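Local coordinates for glycosylation Associate Protein 2 (PDB 6OYC), which probably takes part, within the Gap123 complex, in the glycosylation and accessory Sec secretion of streptococcal surface proteins, at residues Ser362-Ser368 and Leu384-Ile390. Coordinates in Å, arbitrary orientation, origin at the centre of the assembly. Residues are numbered along the deposited sequence.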
loop_
_atom_site.group_PDB
_atom_site.type_symbol
_atom_site.label_atom_id
_atom_site.label_comp_id
_atom_site.label_asym_id
_atom_site.label_seq_id
_atom_site.Cartn_x
_atom_site.Cartn_y
_atom_site.Cartn_z
ATOM N N SER B 362 -23.196 1.408 -4.778
ATOM C CA SER B 362 -22.369 1.296 -5.977
ATOM C C SER B 362 -22.394 2.575 -6.800
ATOM O O SER B 362 -21.364 3.006 -7.329
ATOM C CB SER B 362 -22.846 0.124 -6.835
ATOM O OG SER B 362 -22.754 -1.095 -6.129
ATOM N N ASP B 363 -23.562 3.196 -6.924
ATOM C CA ASP B 363 -23.651 4.406 -7.725
ATOM C C ASP B 363 -23.053 5.613 -7.030
ATOM O O ASP B 363 -23.135 6.721 -7.568
ATOM C CB ASP B 363 -25.104 4.694 -8.106
ATOM C CG ASP B 363 -25.233 5.205 -9.530
ATOM O OD1 ASP B 363 -24.742 6.321 -9.817
ATOM O OD2 ASP B 363 -25.806 4.484 -10.372
ATOM N N GLN B 364 -22.455 5.435 -5.856
ATOM C CA GLN B 364 -21.688 6.495 -5.220
ATOM C C GLN B 364 -20.198 6.142 -5.160
ATOM O O GLN B 364 -19.464 6.628 -4.294
ATOM C CB GLN B 364 -22.280 6.794 -3.843
ATOM C CG GLN B 364 -23.771 7.187 -3.926
ATOM C CD GLN B 364 -24.491 7.216 -2.585
ATOM O OE1 GLN B 364 -24.665 6.185 -1.931
ATOM N NE2 GLN B 364 -24.938 8.405 -2.183
ATOM N N LEU B 365 -19.735 5.322 -6.114
ATOM C CA LEU B 365 -18.364 4.827 -6.176
ATOM C C LEU B 365 -17.717 5.176 -7.515
ATOM O O LEU B 365 -18.332 5.000 -8.571
ATOM C CB LEU B 365 -18.338 3.308 -5.975
ATOM C CG LEU B 365 -17.046 2.608 -6.394
ATOM C CD1 LEU B 365 -15.925 3.050 -5.464
ATOM C CD2 LEU B 365 -17.206 1.088 -6.384
ATOM N N ILE B 366 -16.467 5.644 -7.478
ATOM C CA ILE B 366 -15.699 5.980 -8.685
ATOM C C ILE B 366 -14.352 5.268 -8.645
ATOM O O ILE B 366 -13.560 5.489 -7.720
ATOM C CB ILE B 366 -15.480 7.495 -8.822
ATOM C CG1 ILE B 366 -16.827 8.219 -8.828
ATOM C CG2 ILE B 366 -14.655 7.813 -10.083
ATOM C CD1 ILE B 366 -16.692 9.663 -8.516
ATOM N N LEU B 367 -14.072 4.460 -9.667
ATOM C CA LEU B 367 -12.789 3.781 -9.819
ATOM C C LEU B 367 -11.952 4.486 -10.879
ATOM O O LEU B 367 -12.475 4.897 -11.915
ATOM C CB LEU B 367 -12.989 2.312 -10.197
ATOM C CG LEU B 367 -13.864 1.545 -9.212
ATOM C CD1 LEU B 367 -14.160 0.134 -9.680
ATOM C CD2 LEU B 367 -13.229 1.526 -7.831
ATOM N N SER B 368 -10.648 4.612 -10.623
ATOM C CA SER B 368 -9.781 5.414 -11.478
ATOM C C SER B 368 -8.353 4.883 -11.460
ATOM O O SER B 368 -7.950 4.149 -10.552
ATOM C CB SER B 368 -9.776 6.877 -11.043
ATOM O OG SER B 368 -9.408 6.982 -9.678
ATOM N N LEU B 384 -18.123 -4.408 -9.368
ATOM C CA LEU B 384 -18.545 -3.369 -8.451
ATOM C C LEU B 384 -19.632 -2.458 -9.003
ATOM O O LEU B 384 -20.258 -1.735 -8.212
ATOM C CB LEU B 384 -17.337 -2.522 -8.024
ATOM C CG LEU B 384 -16.342 -3.255 -7.122
ATOM C CD1 LEU B 384 -14.988 -2.569 -7.130
ATOM C CD2 LEU B 384 -16.892 -3.328 -5.731
ATOM N N ASN B 385 -19.884 -2.477 -10.316
ATOM C CA ASN B 385 -20.880 -1.640 -10.982
ATOM C C ASN B 385 -20.779 -0.186 -10.492
ATOM O O ASN B 385 -21.745 0.346 -9.942
ATOM C CB ASN B 385 -22.288 -2.190 -10.774
ATOM C CG ASN B 385 -23.280 -1.677 -11.806
ATOM O OD1 ASN B 385 -23.052 -0.667 -12.470
ATOM N ND2 ASN B 385 -24.395 -2.380 -11.943
ATOM N N PRO B 386 -19.624 0.450 -10.652
ATOM C CA PRO B 386 -19.453 1.798 -10.100
ATOM C C PRO B 386 -20.213 2.839 -10.909
ATOM O O PRO B 386 -20.645 2.620 -12.044
ATOM C CB PRO B 386 -17.944 2.023 -10.190
ATOM C CG PRO B 386 -17.541 1.231 -11.397
ATOM C CD PRO B 386 -18.418 -0.000 -11.369
ATOM N N HIS B 387 -20.349 4.013 -10.301
ATOM C CA HIS B 387 -20.921 5.145 -11.010
ATOM C C HIS B 387 -20.056 5.557 -12.193
ATOM O O HIS B 387 -20.569 5.855 -13.278
ATOM C CB HIS B 387 -21.087 6.321 -10.060
ATOM C CG HIS B 387 -21.641 7.536 -10.723
ATOM N ND1 HIS B 387 -22.949 7.614 -11.146
ATOM C CD2 HIS B 387 -21.062 8.711 -11.063
ATOM C CE1 HIS B 387 -23.158 8.794 -11.702
ATOM N NE2 HIS B 387 -22.028 9.479 -11.666
ATOM N N ALA B 388 -18.742 5.592 -12.004
ATOM C CA ALA B 388 -17.850 6.105 -13.028
ATOM C C ALA B 388 -16.490 5.424 -12.929
ATOM O O ALA B 388 -16.044 5.028 -11.850
ATOM C CB ALA B 388 -17.692 7.621 -12.903
ATOM N N ILE B 389 -15.836 5.310 -14.080
ATOM C CA ILE B 389 -14.487 4.790 -14.202
ATOM C C ILE B 389 -13.711 5.807 -15.023
ATOM O O ILE B 389 -13.972 5.967 -16.219
ATOM C CB ILE B 389 -14.466 3.408 -14.859
ATOM C CG1 ILE B 389 -15.056 2.381 -13.898
ATOM C CG2 ILE B 389 -13.058 3.031 -15.295
ATOM C CD1 ILE B 389 -15.192 1.017 -14.504
ATOM N N ILE B 390 -12.796 6.523 -14.379
ATOM C CA ILE B 390 -11.959 7.520 -15.037
ATOM C C ILE B 390 -10.595 6.885 -15.260
ATOM O O ILE B 390 -9.865 6.604 -14.304
ATOM C CB ILE B 390 -11.836 8.800 -14.201
ATOM C CG1 ILE B 390 -13.213 9.385 -13.893
ATOM C CG2 ILE B 390 -10.940 9.813 -14.890
ATOM C CD1 ILE B 390 -13.167 10.566 -12.938
#
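Strands 365-368 and 388-390 run parallel as neighbours in a mixed sheet, their axes 4.7 Å apart and 22° askew. Leu367 makes both regular hydrogen bonds to the neighbouring strand: its N donates to Ala388 O (3.0 Å), and its O accepts from Ile390 N (3.0 Å). Before the strands pair, His387 N makes weak bonds to Leu365 O (2.8 Å) and Ser362 O (3.3 Å). Ile366, Ser368, Ala388 and Ile390 share one face, where helix 495-514 packs. Ile366 CG2 lies 4.1 Å from Ala388 CB. On the other face, Leu367 CD1 meets Leu384 CD1 (3.8 Å) and Pro386 CG (3.9 Å). Leu365 also packs on Leu384 and Pro386, beside helix 341-358. At the partly exposed end, His387 ND1 donates to Asp363 OD1 (2.6 Å), while NE2 bonds Asp513. This is a beta-alpha-beta crossover through helix 372-381, consistent with the alpha/beta-hydrolase clan. Ser368 immediately precedes a possible nucleophile elbow. The chemistry implies an apolar core with a polar His387 site at its edge; carboxylates at both ring nitrogens suggest a probably protonated imidazole.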